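Long-range contact in CRISPR protein (Archaeoglobus fulgidus, PDB 4MJK), which probably serves as a Cas5 subunit of a Cascade-type CRISPR complex: residues F131-W145 with V157-Q169. Sequence-based numbering, arbitrary orientation.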
ATOM      1  N   PHE A 131       9.229   1.778 -20.924  1.00  9.01           N
ATOM      2  CA  PHE A 131       9.602   1.831 -22.328  1.00 11.31           C
ATOM      3  C   PHE A 131      10.880   1.013 -22.405  1.00 12.36           C
ATOM      4  O   PHE A 131      11.929   1.421 -21.876  1.00  9.63           O
ATOM      5  CB  PHE A 131       9.818   3.299 -22.749  1.00 10.70           C
ATOM      6  CG  PHE A 131      10.099   3.508 -24.226  1.00 13.26           C
ATOM      7  CD1 PHE A 131      10.091   2.452 -25.120  1.00 12.74           C
ATOM      8  CD2 PHE A 131      10.364   4.786 -24.709  1.00 12.45           C
ATOM      9  CE1 PHE A 131      10.352   2.665 -26.481  1.00 15.74           C
ATOM     10  CE2 PHE A 131      10.613   5.005 -26.076  1.00 15.54           C
ATOM     11  CZ  PHE A 131      10.607   3.938 -26.952  1.00 13.42           C
ATOM     12  N   LEU A 132      10.770  -0.166 -23.017  1.00 10.39           N
ATOM     13  CA  LEU A 132      11.887  -1.080 -23.182  1.00 12.25           C
ATOM     14  C   LEU A 132      12.252  -1.144 -24.657  1.00 15.32           C
ATOM     15  O   LEU A 132      11.368  -1.088 -25.525  1.00 15.77           O
ATOM     16  CB  LEU A 132      11.530  -2.488 -22.683  1.00 14.37           C
ATOM     17  CG  LEU A 132      11.620  -2.713 -21.162  1.00 15.70           C
ATOM     18  CD1 LEU A 132      10.538  -1.926 -20.450  1.00 13.05           C
ATOM     19  CD2 LEU A 132      11.516  -4.199 -20.811  1.00 18.23           C
ATOM     20  N   VAL A 133      13.546  -1.252 -24.941  1.00 14.18           N
ATOM     21  CA  VAL A 133      14.001  -1.409 -26.319  1.00 15.83           C
ATOM     22  C   VAL A 133      14.893  -2.645 -26.373  1.00 15.05           C
ATOM     23  O   VAL A 133      15.781  -2.786 -25.543  1.00 15.99           O
ATOM     24  CB  VAL A 133      14.809  -0.176 -26.820  1.00 15.14           C
ATOM     25  CG1 VAL A 133      15.316  -0.422 -28.257  1.00 18.31           C
ATOM     26  CG2 VAL A 133      13.960   1.109 -26.759  1.00 14.97           C
ATOM     27  N   PHE A 134      14.645  -3.539 -27.332  1.00 17.27           N
ATOM     28  CA  PHE A 134      15.480  -4.725 -27.531  1.00 17.59           C
ATOM     29  C   PHE A 134      16.129  -4.755 -28.922  1.00 21.18           C
ATOM     30  O   PHE A 134      15.609  -4.183 -29.875  1.00 21.85           O
ATOM     31  CB  PHE A 134      14.662  -6.005 -27.336  1.00 19.23           C
ATOM     32  CG  PHE A 134      14.159  -6.196 -25.933  1.00 19.64           C
ATOM     33  CD1 PHE A 134      14.965  -6.783 -24.971  1.00 20.37           C
ATOM     34  CD2 PHE A 134      12.879  -5.793 -25.580  1.00 18.65           C
ATOM     35  CE1 PHE A 134      14.503  -6.968 -23.669  1.00 21.44           C
ATOM     36  CE2 PHE A 134      12.408  -5.968 -24.279  1.00 16.86           C
ATOM     37  CZ  PHE A 134      13.217  -6.554 -23.328  1.00 16.62           C
ATOM     38  N   LYS A 135      17.259  -5.450 -29.031  1.00 21.50           N
ATOM     39  CA  LYS A 135      17.986  -5.540 -30.294  1.00 27.52           C
ATOM     40  C   LYS A 135      17.142  -6.271 -31.335  1.00 34.17           C
ATOM     41  O   LYS A 135      17.217  -5.968 -32.530  1.00 35.10           O
ATOM     42  CB  LYS A 135      19.317  -6.260 -30.087  1.00 27.67           C
ATOM     43  CG  LYS A 135      20.410  -5.856 -31.055  1.00 39.56           C
ATOM     44  CD  LYS A 135      21.710  -6.550 -30.680  1.00 40.44           C
ATOM     45  CE  LYS A 135      21.829  -6.654 -29.164  1.00 33.57           C
ATOM     46  NZ  LYS A 135      23.011  -7.463 -28.754  1.00 45.92           N
ATOM     47  N   GLU A 136      16.348  -7.238 -30.880  1.00 32.38           N
ATOM     48  CA  GLU A 136      15.310  -7.841 -31.724  1.00 38.69           C
ATOM     49  C   GLU A 136      14.096  -8.225 -30.892  1.00 35.49           C
ATOM     50  O   GLU A 136      14.095  -8.050 -29.679  1.00 36.96           O
ATOM     51  CB  GLU A 136      15.830  -9.079 -32.443  1.00 39.06           C
ATOM     52  CG  GLU A 136      16.106 -10.238 -31.526  1.00 39.70           C
ATOM     53  CD  GLU A 136      17.569 -10.347 -31.178  1.00 42.62           C
ATOM     54  OE1 GLU A 136      18.409 -10.178 -32.088  1.00 44.56           O
ATOM     55  OE2 GLU A 136      17.881 -10.596 -29.994  1.00 46.37           O
ATOM     56  N   GLU A 137      13.065  -8.755 -31.540  1.00 39.09           N
ATOM     57  CA  GLU A 137      11.868  -9.183 -30.820  1.00 41.87           C
ATOM     58  C   GLU A 137      12.219 -10.224 -29.757  1.00 42.44           C
ATOM     59  O   GLU A 137      12.403 -11.401 -30.065  1.00 47.54           O
ATOM     60  CB  GLU A 137      10.818  -9.729 -31.790  1.00 45.93           C
ATOM     61  CG  GLU A 137      10.217  -8.665 -32.701  1.00 47.14           C
ATOM     62  CD  GLU A 137       9.272  -9.238 -33.745  1.00 55.76           C
ATOM     63  OE1 GLU A 137       9.670  -9.318 -34.931  1.00 57.89           O
ATOM     64  OE2 GLU A 137       8.131  -9.601 -33.383  1.00 53.63           O
ATOM     65  N   ALA A 138      12.312  -9.786 -28.505  1.00 38.30           N
ATOM     66  CA  ALA A 138      12.767 -10.664 -27.430  1.00 37.72           C
ATOM     67  C   ALA A 138      11.632 -11.279 -26.613  1.00 35.96           C
ATOM     68  O   ALA A 138      11.861 -12.186 -25.815  1.00 33.68           O
ATOM     69  CB  ALA A 138      13.737  -9.925 -26.512  1.00 36.11           C
ATOM     70  N   VAL A 139      10.413 -10.788 -26.800  1.00 35.24           N
ATOM     71  CA  VAL A 139       9.289 -11.335 -26.051  1.00 36.77           C
ATOM     72  C   VAL A 139       7.960 -11.171 -26.781  1.00 38.47           C
ATOM     73  O   VAL A 139       7.667 -10.110 -27.337  1.00 38.06           O
ATOM     74  CB  VAL A 139       9.194 -10.708 -24.640  1.00 35.80           C
ATOM     75  CG1 VAL A 139       9.122  -9.193 -24.735  1.00 33.00           C
ATOM     76  CG2 VAL A 139       7.997 -11.271 -23.881  1.00 34.95           C
ATOM     77  N   GLU A 140       7.165 -12.238 -26.785  1.00 37.22           N
ATOM     78  CA  GLU A 140       5.815 -12.184 -27.322  1.00 36.39           C
ATOM     79  C   GLU A 140       5.037 -11.061 -26.646  1.00 35.52           C
ATOM     80  O   GLU A 140       5.040 -10.930 -25.420  1.00 32.45           O
ATOM     81  CB  GLU A 140       5.089 -13.516 -27.112  1.00 38.60           C
ATOM     82  CG  GLU A 140       5.696 -14.702 -27.849  1.00 42.19           C
ATOM     83  CD  GLU A 140       6.914 -15.287 -27.136  1.00 51.01           C
ATOM     84  OE1 GLU A 140       8.033 -14.747 -27.306  1.00 47.31           O
ATOM     85  OE2 GLU A 140       6.751 -16.293 -26.410  1.00 53.14           O
ATOM     86  N   GLU A 141       4.366 -10.250 -27.453  1.00 34.58           N
ATOM     87  CA  GLU A 141       3.579  -9.146 -26.931  1.00 33.73           C
ATOM     88  C   GLU A 141       2.515  -9.656 -25.961  1.00 33.00           C
ATOM     89  O   GLU A 141       2.257  -9.043 -24.924  1.00 27.83           O
ATOM     90  CB  GLU A 141       2.940  -8.379 -28.087  1.00 34.94           C
ATOM     91  CG  GLU A 141       2.347  -7.050 -27.704  1.00 35.51           C
ATOM     92  CD  GLU A 141       1.913  -6.243 -28.912  1.00 37.17           C
ATOM     93  OE1 GLU A 141       2.273  -6.631 -30.048  1.00 39.88           O
ATOM     94  OE2 GLU A 141       1.219  -5.218 -28.721  1.00 37.81           O
ATOM     95  N   LYS A 142       1.904 -10.792 -26.289  1.00 28.70           N
ATOM     96  CA  LYS A 142       0.874 -11.360 -25.434  1.00 30.11           C
ATOM     97  C   LYS A 142       1.392 -11.639 -24.028  1.00 28.87           C
ATOM     98  O   LYS A 142       0.653 -11.507 -23.057  1.00 30.89           O
ATOM     99  CB  LYS A 142       0.291 -12.643 -26.044  1.00 37.50           C
ATOM    100  CG  LYS A 142       1.108 -13.901 -25.794  1.00 37.71           C
ATOM    101  CD  LYS A 142       0.506 -15.107 -26.517  1.00 42.05           C
ATOM    102  CE  LYS A 142       1.475 -16.289 -26.574  1.00 43.54           C
ATOM    103  NZ  LYS A 142       1.683 -16.957 -25.250  1.00 45.55           N
ATOM    104  N   ILE A 143       2.656 -12.039 -23.924  1.00 30.34           N
ATOM    105  CA  ILE A 143       3.241 -12.397 -22.632  1.00 27.53           C
ATOM    106  C   ILE A 143       3.289 -11.203 -21.687  1.00 24.52           C
ATOM    107  O   ILE A 143       3.065 -11.339 -20.482  1.00 20.16           O
ATOM    108  CB  ILE A 143       4.680 -12.957 -22.769  1.00 29.64           C
ATOM    109  CG1 ILE A 143       4.711 -14.170 -23.707  1.00 36.58           C
ATOM    110  CG2 ILE A 143       5.235 -13.332 -21.398  1.00 25.51           C
ATOM    111  CD1 ILE A 143       3.687 -15.231 -23.368  1.00 39.28           C
ATOM    112  N   LEU A 144       3.606 -10.037 -22.239  1.00 22.06           N
ATOM    113  CA  LEU A 144       3.671  -8.812 -21.456  1.00 22.01           C
ATOM    114  C   LEU A 144       2.354  -8.580 -20.725  1.00 20.00           C
ATOM    115  O   LEU A 144       2.351  -8.136 -19.578  1.00 19.54           O
ATOM    116  CB  LEU A 144       4.044  -7.612 -22.342  1.00 20.33           C
ATOM    117  CG  LEU A 144       5.464  -7.632 -22.930  1.00 25.20           C
ATOM    118  CD1 LEU A 144       5.688  -6.495 -23.929  1.00 22.55           C
ATOM    119  CD2 LEU A 144       6.514  -7.582 -21.823  1.00 22.36           C
ATOM    120  N   TRP A 145       1.236  -8.916 -21.366  1.00 20.78           N
ATOM    121  CA  TRP A 145      -0.081  -8.713 -20.751  1.00 19.93           C
ATOM    122  C   TRP A 145      -0.291  -9.555 -19.490  1.00 19.48           C
ATOM    123  O   TRP A 145      -1.168  -9.257 -18.690  1.00 20.30           O
ATOM    124  CB  TRP A 145      -1.193  -9.026 -21.739  1.00 19.07           C
ATOM    125  CG  TRP A 145      -1.419  -7.969 -22.762  1.00 19.33           C
ATOM    126  CD1 TRP A 145      -0.937  -7.945 -24.042  1.00 20.31           C
ATOM    127  CD2 TRP A 145      -2.199  -6.780 -22.606  1.00 19.12           C
ATOM    128  NE1 TRP A 145      -1.373  -6.815 -24.688  1.00 18.26           N
ATOM    129  CE2 TRP A 145      -2.145  -6.081 -23.826  1.00 16.31           C
ATOM    130  CE3 TRP A 145      -2.942  -6.241 -21.546  1.00 17.43           C
ATOM    131  CZ2 TRP A 145      -2.811  -4.872 -24.025  1.00 17.66           C
ATOM    132  CZ3 TRP A 145      -3.592  -5.038 -21.744  1.00 19.13           C
ATOM    133  CH2 TRP A 145      -3.526  -4.367 -22.975  1.00 18.42           C
ATOM    134  N   VAL A 157      -0.089  -6.263  -9.687  1.00 11.57           N
ATOM    135  CA  VAL A 157      -0.392  -5.277 -10.719  1.00 12.91           C
ATOM    136  C   VAL A 157      -1.313  -5.858 -11.790  1.00 13.91           C
ATOM    137  O   VAL A 157      -1.540  -7.074 -11.840  1.00 13.27           O
ATOM    138  CB  VAL A 157       0.887  -4.755 -11.423  1.00 13.56           C
ATOM    139  CG1 VAL A 157       1.892  -4.228 -10.411  1.00 10.54           C
ATOM    140  CG2 VAL A 157       1.519  -5.855 -12.278  1.00 11.97           C
ATOM    141  N   ALA A 158      -1.833  -4.968 -12.634  1.00 11.89           N
ATOM    142  CA  ALA A 158      -2.477  -5.338 -13.896  1.00 16.90           C
ATOM    143  C   ALA A 158      -1.888  -4.505 -15.041  1.00 12.70           C
ATOM    144  O   ALA A 158      -1.842  -3.277 -14.976  1.00 12.49           O
ATOM    145  CB  ALA A 158      -3.998  -5.124 -13.823  1.00 17.36           C
ATOM    146  N   VAL A 159      -1.453  -5.173 -16.098  1.00 12.50           N
ATOM    147  CA  VAL A 159      -1.038  -4.464 -17.300  1.00 13.21           C
ATOM    148  C   VAL A 159      -2.286  -3.963 -18.023  1.00 16.03           C
ATOM    149  O   VAL A 159      -3.188  -4.754 -18.324  1.00 16.78           O
ATOM    150  CB  VAL A 159      -0.228  -5.377 -18.242  1.00 14.80           C
ATOM    151  CG1 VAL A 159       0.139  -4.626 -19.523  1.00 13.02           C
ATOM    152  CG2 VAL A 159       1.038  -5.903 -17.529  1.00 15.27           C
ATOM    153  N   VAL A 160      -2.344  -2.663 -18.306  1.00 13.14           N
ATOM    154  CA  VAL A 160      -3.537  -2.080 -18.915  1.00 14.93           C
ATOM    155  C   VAL A 160      -3.331  -1.632 -20.356  1.00 15.11           C
ATOM    156  O   VAL A 160      -4.284  -1.285 -21.032  1.00 16.86           O
ATOM    157  CB  VAL A 160      -4.142  -0.911 -18.082  1.00 15.07           C
ATOM    158  CG1 VAL A 160      -4.618  -1.412 -16.702  1.00 15.95           C
ATOM    159  CG2 VAL A 160      -3.155   0.256 -17.954  1.00 15.29           C
ATOM    160  N   ASP A 161      -2.091  -1.627 -20.827  1.00 15.94           N
ATOM    161  CA  ASP A 161      -1.842  -1.413 -22.254  1.00 17.25           C
ATOM    162  C   ASP A 161      -0.433  -1.844 -22.585  1.00 18.26           C
ATOM    163  O   ASP A 161       0.485  -1.698 -21.761  1.00 15.08           O
ATOM    164  CB  ASP A 161      -2.065   0.047 -22.664  1.00 15.89           C
ATOM    165  CG  ASP A 161      -2.420   0.208 -24.151  1.00 22.86           C
ATOM    166  OD1 ASP A 161      -2.560  -0.799 -24.883  1.00 22.49           O
ATOM    167  OD2 ASP A 161      -2.594   1.363 -24.584  1.00 26.97           O
ATOM    168  N   VAL A 162      -0.288  -2.418 -23.777  1.00 15.76           N
ATOM    169  CA  VAL A 162       0.996  -2.790 -24.326  1.00 15.53           C
ATOM    170  C   VAL A 162       1.003  -2.331 -25.773  1.00 22.70           C
ATOM    171  O   VAL A 162       0.027  -2.533 -26.501  1.00 18.91           O
ATOM    172  CB  VAL A 162       1.222  -4.316 -24.320  1.00 18.47           C
ATOM    173  CG1 VAL A 162       2.609  -4.647 -24.877  1.00 20.75           C
ATOM    174  CG2 VAL A 162       1.035  -4.915 -22.910  1.00 18.53           C
ATOM    175  N   LYS A 163       2.099  -1.712 -26.193  1.00 17.59           N
ATOM    176  CA  LYS A 163       2.246  -1.314 -27.587  1.00 20.18           C
ATOM    177  C   LYS A 163       3.649  -1.651 -28.067  1.00 23.23           C
ATOM    178  O   LYS A 163       4.648  -1.252 -27.448  1.00 20.20           O
ATOM    179  CB  LYS A 163       1.947   0.179 -27.733  1.00 25.59           C
ATOM    180  CG  LYS A 163       1.848   0.691 -29.160  1.00 33.86           C
ATOM    181  CD  LYS A 163       1.600   2.203 -29.164  1.00 35.19           C
ATOM    182  CE  LYS A 163       1.721   2.799 -30.571  1.00 49.08           C
ATOM    183  NZ  LYS A 163       0.733   2.222 -31.533  1.00 44.99           N
ATOM    184  N   LYS A 164       3.723  -2.418 -29.149  1.00 19.87           N
ATOM    185  CA  LYS A 164       4.990  -2.693 -29.811  1.00 24.06           C
ATOM    186  C   LYS A 164       5.235  -1.576 -30.826  1.00 24.11           C
ATOM    187  O   LYS A 164       4.350  -1.242 -31.620  1.00 24.47           O
ATOM    188  CB  LYS A 164       4.946  -4.059 -30.498  1.00 26.55           C
ATOM    189  CG  LYS A 164       6.293  -4.601 -30.940  1.00 28.88           C
ATOM    190  CD  LYS A 164       6.145  -5.980 -31.585  1.00 33.88           C
ATOM    191  CE  LYS A 164       5.572  -6.990 -30.589  1.00 42.75           C
ATOM    192  NZ  LYS A 164       5.261  -8.336 -31.181  1.00 43.00           N
ATOM    193  N   VAL A 165       6.416  -0.970 -30.779  1.00 21.46           N
ATOM    194  CA  VAL A 165       6.701   0.186 -31.629  1.00 24.00           C
ATOM    195  C   VAL A 165       8.040   0.057 -32.341  1.00 25.50           C
ATOM    196  O   VAL A 165       8.966  -0.571 -31.834  1.00 22.45           O
ATOM    197  CB  VAL A 165       6.720   1.503 -30.824  1.00 25.61           C
ATOM    198  CG1 VAL A 165       5.328   1.845 -30.309  1.00 28.55           C
ATOM    199  CG2 VAL A 165       7.730   1.412 -29.676  1.00 21.64           C
ATOM    200  N   LYS A 166       8.131   0.645 -33.531  1.00 24.06           N
ATOM    201  CA  LYS A 166       9.414   0.776 -34.199  1.00 28.62           C
ATOM    202  C   LYS A 166      10.122   1.968 -33.560  1.00 22.72           C
ATOM    203  O   LYS A 166       9.489   2.973 -33.258  1.00 26.11           O
ATOM    204  CB  LYS A 166       9.211   0.985 -35.704  1.00 31.79           C
ATOM    205  CG  LYS A 166       8.203   0.017 -36.313  1.00 36.08           C
ATOM    206  CD  LYS A 166       8.036   0.204 -37.822  1.00 42.49           C
ATOM    207  CE  LYS A 166       8.992  -0.687 -38.598  1.00 46.99           C
ATOM    208  NZ  LYS A 166       8.853  -2.126 -38.207  1.00 51.60           N
ATOM    209  N   VAL A 167      11.418   1.845 -33.306  1.00 21.34           N
ATOM    210  CA  VAL A 167      12.172   2.954 -32.715  1.00 22.63           C
ATOM    211  C   VAL A 167      13.274   3.471 -33.649  1.00 25.57           C
ATOM    212  O   VAL A 167      13.783   2.731 -34.493  1.00 22.33           O
ATOM    213  CB  VAL A 167      12.797   2.576 -31.341  1.00 20.31           C
ATOM    214  CG1 VAL A 167      11.718   2.155 -30.369  1.00 19.23           C
ATOM    215  CG2 VAL A 167      13.831   1.465 -31.488  1.00 22.73           C
ATOM    216  N   THR A 168      13.620   4.745 -33.492  1.00 22.79           N
ATOM    217  CA  THR A 168      14.739   5.356 -34.200  1.00 21.68           C
ATOM    218  C   THR A 168      15.866   5.631 -33.212  1.00 25.67           C
ATOM    219  O   THR A 168      15.615   6.099 -32.099  1.00 22.20           O
ATOM    220  CB  THR A 168      14.322   6.701 -34.820  1.00 27.07           C
ATOM    221  OG1 THR A 168      13.250   6.487 -35.744  1.00 28.78           O
ATOM    222  CG2 THR A 168      15.491   7.348 -35.544  1.00 28.54           C
ATOM    223  N   GLN A 169      17.105   5.351 -33.607  1.00 23.39           N
ATOM    224  CA  GLN A 169      18.249   5.605 -32.736  1.00 25.16           C
ATOM    225  C   GLN A 169      18.828   6.986 -33.019  1.00 29.99           C
ATOM    226  O   GLN A 169      19.147   7.300 -34.168  1.00 30.52           O
ATOM    227  CB  GLN A 169      19.324   4.537 -32.941  1.00 27.46           C
ATOM    228  CG  GLN A 169      20.350   4.456 -31.816  1.00 28.25           C
ATOM    229  CD  GLN A 169      21.373   3.346 -32.027  1.00 34.97           C
ATOM    230  OE1 GLN A 169      21.850   2.730 -31.070  1.00 37.47           O
ATOM    231  NE2 GLN A 169      21.720   3.092 -33.283  1.00 38.24           N
TER
HETATM  232  O   HOH W   1       7.723  -9.531 -30.804  1.00 43.52           O
HETATM  233  O   HOH W   2      -1.549  -8.105 -16.279  1.00 17.44           O
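Glu141, in the short, weakly bonded helix 141-144, and Trp145, just after Leu144, press on Val162 in strand 157-165, and Lys164 passes Glu141 at a slant. Followed outward, Lys164 first sets CB 3.7 Å from Glu141 OE1. Its chain starts anti to the backbone N and bends at chi3 (-62°), which lays CE 3.4 Å from the same Glu141 OE1 and also near Glu141 CB. At the tip, NZ lies between two carboxylates, with long salt bridges to Glu141 OE1 (3.6 Å) and Glu137 OE2. A water bridges the second pair, accepting from Lys164 NZ and donating to Glu137 OE2.

The indole of Trp145 lies over Val162: Val162 CG2 stands 3.5 Å from the five-membered ring centroid and 11° off the ring normal, a CH-pi contact. The other branch, Val162 CG1, meets Leu144 CD1 at 3.7 Å and Glu141 CG at the same distance. Beyond, the six-membered ring reaches the backbone at Val160 and Asp161, the two residues of a classic beta bulge. A second water joins Trp145 O to Val159 N. Farther along, at the break in strand 157-170, Val167 CG1 approaches the Phe131 ring edge, 4.0 Å from CZ, while Val167 CG2 meets Val133 CG1.

No direct hydrogen bond joins the segments. Strands 127-134 and 157-170, both antiparallel to the intervening strand 2-10, are mutually parallel; with helix 141-144 connecting them, they form a beta-alpha-beta crossover spanning strand 2-10. Leu144 rests on its Tyr4, the helix packs over strand 157-170, and Val133 and Val167 both touch Tyr253 of strand 250-255.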